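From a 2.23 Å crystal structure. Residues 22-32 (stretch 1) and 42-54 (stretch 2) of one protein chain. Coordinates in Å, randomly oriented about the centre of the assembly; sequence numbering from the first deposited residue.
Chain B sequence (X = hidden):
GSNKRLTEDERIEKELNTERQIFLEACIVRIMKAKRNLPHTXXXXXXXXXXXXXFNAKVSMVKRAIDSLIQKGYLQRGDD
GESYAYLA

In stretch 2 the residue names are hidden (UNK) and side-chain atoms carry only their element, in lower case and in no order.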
# COMPACT_ATOMS: atom_id res chain seq x y z
N ILE B 22 -5.32 -3.02 -24.87
CA ILE B 22 -6.00 -1.80 -25.26
C ILE B 22 -7.48 -2.08 -25.55
O ILE B 22 -8.34 -1.26 -25.22
CB ILE B 22 -5.34 -1.16 -26.49
CG1 ILE B 22 -4.10 -0.37 -26.05
CG2 ILE B 22 -6.33 -0.25 -27.22
CD1 ILE B 22 -3.19 0.03 -27.21
N PHE B 23 -7.78 -3.22 -26.16
CA PHE B 23 -9.17 -3.54 -26.43
C PHE B 23 -9.94 -3.80 -25.13
O PHE B 23 -11.04 -3.29 -24.94
CB PHE B 23 -9.31 -4.73 -27.39
CG PHE B 23 -10.72 -5.21 -27.53
CD1 PHE B 23 -11.59 -4.63 -28.44
CD2 PHE B 23 -11.19 -6.23 -26.72
CE1 PHE B 23 -12.90 -5.08 -28.55
CE2 PHE B 23 -12.49 -6.68 -26.82
CZ PHE B 23 -13.36 -6.11 -27.74
N LEU B 24 -9.34 -4.58 -24.23
CA LEU B 24 -10.02 -4.96 -23.00
C LEU B 24 -10.19 -3.78 -22.06
O LEU B 24 -11.17 -3.71 -21.32
CB LEU B 24 -9.28 -6.08 -22.27
CG LEU B 24 -9.25 -7.45 -22.94
CD1 LEU B 24 -8.24 -8.37 -22.26
CD2 LEU B 24 -10.64 -8.05 -22.97
N GLU B 25 -9.24 -2.85 -22.08
CA GLU B 25 -9.37 -1.65 -21.27
C GLU B 25 -10.58 -0.81 -21.68
O GLU B 25 -11.30 -0.33 -20.81
CB GLU B 25 -8.09 -0.81 -21.29
CG GLU B 25 -6.99 -1.39 -20.41
CD GLU B 25 -5.74 -0.51 -20.37
OE1 GLU B 25 -5.89 0.73 -20.34
OE2 GLU B 25 -4.63 -1.07 -20.37
N ALA B 26 -10.78 -0.64 -22.98
CA ALA B 26 -11.94 0.14 -23.46
C ALA B 26 -13.23 -0.62 -23.18
O ALA B 26 -14.25 -0.02 -22.81
CB ALA B 26 -11.82 0.43 -24.92
N CYS B 27 -13.20 -1.93 -23.35
CA CYS B 27 -14.37 -2.74 -23.03
C CYS B 27 -14.77 -2.54 -21.56
O CYS B 27 -15.93 -2.28 -21.25
CB CYS B 27 -14.09 -4.21 -23.31
SG CYS B 27 -15.51 -5.29 -23.07
N ILE B 28 -13.80 -2.63 -20.66
CA ILE B 28 -14.08 -2.52 -19.23
C ILE B 28 -14.65 -1.14 -18.88
O ILE B 28 -15.61 -1.03 -18.10
CB ILE B 28 -12.82 -2.82 -18.40
CG1 ILE B 28 -12.49 -4.32 -18.47
CG2 ILE B 28 -13.00 -2.41 -16.96
CD1 ILE B 28 -11.15 -4.66 -17.88
N VAL B 29 -14.06 -0.09 -19.44
CA VAL B 29 -14.52 1.28 -19.19
C VAL B 29 -15.97 1.48 -19.66
O VAL B 29 -16.76 2.15 -18.99
CB VAL B 29 -13.63 2.32 -19.88
CG1 VAL B 29 -14.22 3.71 -19.72
CG2 VAL B 29 -12.23 2.27 -19.30
N ARG B 30 -16.30 0.89 -20.81
CA ARG B 30 -17.65 0.89 -21.36
C ARG B 30 -18.64 0.27 -20.36
O ARG B 30 -19.65 0.88 -20.00
CB ARG B 30 -17.66 0.10 -22.66
CG ARG B 30 -18.56 0.66 -23.76
CD ARG B 30 -18.43 -0.16 -25.05
NE ARG B 30 -17.06 -0.18 -25.55
CZ ARG B 30 -16.41 -1.27 -25.94
NH1 ARG B 30 -16.99 -2.46 -25.88
NH2 ARG B 30 -15.16 -1.17 -26.38
N ILE B 31 -18.34 -0.94 -19.91
CA ILE B 31 -19.20 -1.62 -18.94
C ILE B 31 -19.37 -0.79 -17.66
O ILE B 31 -20.50 -0.51 -17.24
CB ILE B 31 -18.62 -3.00 -18.58
CG1 ILE B 31 -18.66 -3.92 -19.81
CG2 ILE B 31 -19.37 -3.60 -17.41
CD1 ILE B 31 -17.78 -5.17 -19.68
N MET B 32 -18.26 -0.39 -17.06
CA MET B 32 -18.30 0.33 -15.79
C MET B 32 -18.95 1.70 -15.90
O MET B 32 -19.57 2.18 -14.97
CB MET B 32 -16.90 0.44 -15.18
CG MET B 32 -16.34 -0.90 -14.75
SD MET B 32 -17.42 -1.76 -13.60
CE MET B 32 -17.46 -0.59 -12.24
N UNK B 42 -18.59 -10.35 -11.63
CA UNK B 42 -19.51 -9.94 -12.68
C UNK B 42 -18.82 -9.13 -13.78
O UNK B 42 -19.15 -9.28 -14.94
c UNK B 42 -20.70 -9.15 -12.12
c UNK B 42 -21.78 -9.00 -13.18
o UNK B 42 -21.23 -9.83 -10.97
N UNK B 43 -17.86 -8.28 -13.41
CA UNK B 43 -17.15 -7.48 -14.40
C UNK B 43 -16.34 -8.37 -15.33
O UNK B 43 -16.39 -8.22 -16.54
c UNK B 43 -16.08 -4.97 -15.77
c UNK B 43 -15.28 -5.70 -14.67
c UNK B 43 -14.40 -4.71 -13.89
c UNK B 43 -16.22 -6.47 -13.73
N UNK B 44 -15.59 -9.31 -14.74
CA UNK B 44 -14.72 -10.18 -15.51
C UNK B 44 -15.55 -11.00 -16.49
O UNK B 44 -15.22 -11.08 -17.66
c UNK B 44 -13.24 -12.21 -15.46
c UNK B 44 -12.87 -10.35 -13.79
c UNK B 44 -13.91 -11.13 -14.61
N UNK B 45 -16.64 -11.58 -16.00
CA UNK B 45 -17.54 -12.35 -16.86
C UNK B 45 -18.12 -11.51 -17.98
O UNK B 45 -18.14 -11.92 -19.13
n UNK B 45 -18.88 -14.62 -14.24
c UNK B 45 -18.66 -12.99 -16.03
c UNK B 45 -18.17 -14.21 -15.29
o UNK B 45 -17.14 -14.77 -15.65
N UNK B 46 -18.60 -10.32 -17.64
CA UNK B 46 -19.18 -9.45 -18.65
C UNK B 46 -18.13 -9.07 -19.69
O UNK B 46 -18.39 -9.13 -20.90
o UNK B 46 -22.12 -7.84 -20.79
c UNK B 46 -19.80 -8.21 -18.00
c UNK B 46 -20.65 -7.38 -18.97
o UNK B 46 -22.21 -9.21 -19.08
c UNK B 46 -21.74 -8.20 -19.66
N UNK B 47 -16.94 -8.69 -19.23
CA UNK B 47 -15.89 -8.28 -20.16
C UNK B 47 -15.52 -9.39 -21.15
O UNK B 47 -15.32 -9.14 -22.34
c UNK B 47 -14.64 -7.83 -19.40
s UNK B 47 -13.28 -7.43 -20.51
N UNK B 48 -15.43 -10.63 -20.66
CA UNK B 48 -15.15 -11.77 -21.53
C UNK B 48 -16.28 -12.00 -22.54
O UNK B 48 -16.03 -12.20 -23.72
c UNK B 48 -14.86 -14.28 -21.67
c UNK B 48 -13.39 -14.18 -18.97
c UNK B 48 -14.92 -13.08 -20.73
c UNK B 48 -13.65 -12.97 -19.88
N UNK B 49 -17.52 -11.96 -22.07
CA UNK B 49 -18.68 -12.13 -22.95
C UNK B 49 -18.76 -11.06 -24.05
O UNK B 49 -19.12 -11.37 -25.18
c UNK B 49 -19.98 -12.16 -22.14
N UNK B 50 -18.43 -9.82 -23.72
CA UNK B 50 -18.51 -8.73 -24.69
C UNK B 50 -17.29 -8.69 -25.60
O UNK B 50 -17.33 -8.07 -26.66
c UNK B 50 -20.34 -5.78 -22.89
c UNK B 50 -18.71 -7.37 -24.00
o UNK B 50 -19.92 -4.84 -23.54
n UNK B 50 -21.06 -5.62 -21.77
c UNK B 50 -20.06 -7.21 -23.32
N UNK B 51 -16.22 -9.35 -25.18
CA UNK B 51 -14.99 -9.37 -25.95
C UNK B 51 -14.98 -10.55 -26.89
O UNK B 51 -14.18 -10.61 -27.83
c UNK B 51 -13.78 -9.47 -25.04
o UNK B 51 -13.68 -8.33 -24.20
N UNK B 52 -15.86 -11.51 -26.63
CA UNK B 52 -15.91 -12.75 -27.40
C UNK B 52 -16.04 -12.51 -28.90
O UNK B 52 -15.55 -13.29 -29.71
n UNK B 52 -18.04 -15.41 -28.37
n UNK B 52 -16.70 -17.06 -28.14
c UNK B 52 -17.80 -16.66 -28.74
c UNK B 52 -17.06 -15.00 -27.50
c UNK B 52 -17.04 -13.63 -26.89
c UNK B 52 -16.21 -16.04 -27.36
N UNK B 53 -16.73 -11.43 -29.28
CA UNK B 53 -16.86 -11.07 -30.68
C UNK B 53 -15.49 -10.97 -31.35
O UNK B 53 -15.30 -11.40 -32.48
c UNK B 53 -17.58 -9.73 -30.82
n UNK B 53 -16.43 -6.35 -30.23
o UNK B 53 -18.39 -6.95 -31.14
c UNK B 53 -17.23 -7.22 -30.83
c UNK B 53 -16.64 -8.58 -31.12
N UNK B 54 -14.55 -10.38 -30.62
CA UNK B 54 -13.23 -10.03 -31.14
C UNK B 54 -12.22 -11.16 -30.93
O UNK B 54 -11.57 -11.61 -31.88
n UNK B 54 -12.77 -3.89 -31.72
c UNK B 54 -11.52 -8.11 -31.08
c UNK B 54 -12.02 -4.97 -31.90
n UNK B 54 -10.69 -4.87 -31.84
n UNK B 54 -12.58 -6.15 -32.14
c UNK B 54 -12.74 -8.75 -30.46
c UNK B 54 -11.84 -7.39 -32.37

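Position 42 has three side-chain atoms, one carbon carrying an oxygen and a carbon. Valine would have a carbon in place of the oxygen; this is Thr-42, beyond reach of stretch 1.

Position 43 carries four carbons, forked at the second, and points toward the other helix. Its branch ends lie among Ile-28, Ile-31 and Met-32, an apolar setting that suits it. This is Leu-43. Its CD1 is 3.9 Å from Ile-31 CG2 and 4.1 Å from Met-32 SD, while its CD2 lies 4.1 Å from Ile-28 CG2.

Position 44 shows three carbons, forked at the first, and points away. It is Val-44, buried although it does not touch stretch 1.

Position 45 has two carbons, the second carrying an oxygen and a nitrogen. This amide is Asn-45, exposed and out of reach.

At position 46, the side chain packs against Ile-31. Three carbons ending in two oxygens, a carboxylate, make this Glu-46; its second carbon, CG, lies 3.7 Å from Ile-31 CD1.

Position 47 is one carbon and one sulfur, and the sulfur lies near Leu-24, Cys-27 and Ile-28. It is unmistakably Cys-47. Here the helices come close: its CA is 6.1 Å from the CA of Ile-28. SG lies 3.7 Å from Leu-24 CD2, 3.8 Å from Ile-28 CG1 and 4.0 Å from Cys-27 SG, too far for a disulfide. The small side chain fills a hole formed by Leu-24, Cys-27, Ile-28 and Ile-31.

Position 48 has four carbons forked at the first, one arm two carbons long: Ile-48, pointing away. Position 49, a single carbon, is Ala-49, exposed.

Position 50 has three carbons, the third bearing an oxygen and a nitrogen, and it lies beside Ile-31 and Cys-27. It is Gln-50. Its NE2 donates a hydrogen bond to Glu-46 OE2 (2.6 Å), one turn back, and approaches Ile-31 CG1 at 3.5 Å.

Position 51 is one carbon and one oxygen, wedged near Phe-23, Leu-24 and Cys-27: Ser-51. Its OG donates to Cys-47 O at 2.6 Å, so the hydroxyl is satisfied within its own helix while OG sits 3.3 Å from Leu-24 CD2.

Position 52, one carbon and a five-membered ring with two nitrogens, is His-52, directed away. Position 53 has three carbons ending in an oxygen and a nitrogen, and its end comes near the edge of the Phe-23 ring; this is Gln-53, poorly ordered, with NE2 4.0 Å from Phe-23 CZ.

Position 54 has three carbons, a nitrogen, then a carbon with two more nitrogens, and its first carbon stands over a face of the Phe-23 ring: Arg-54. Its CB is 4.2 Å from the centroid of the Phe-23 ring, a CH-pi contact.

The contact works by shape. No hydrogen bond crosses between the stretches, whose helix axes run at 120° to each other, N-to-C, and approach to 9.7 Å. Cys-47 enters one hole and Ile-31 enters another, among Leu-43, Glu-46, Cys-47 and Gln-50. The design rule is a small residue near the close approach, larger apolar groups around it, and, at Gln-50 and Ser-51, polar groups bonded within their own helix.

Stretch 2 42-54: TLVNECIAQSHQR
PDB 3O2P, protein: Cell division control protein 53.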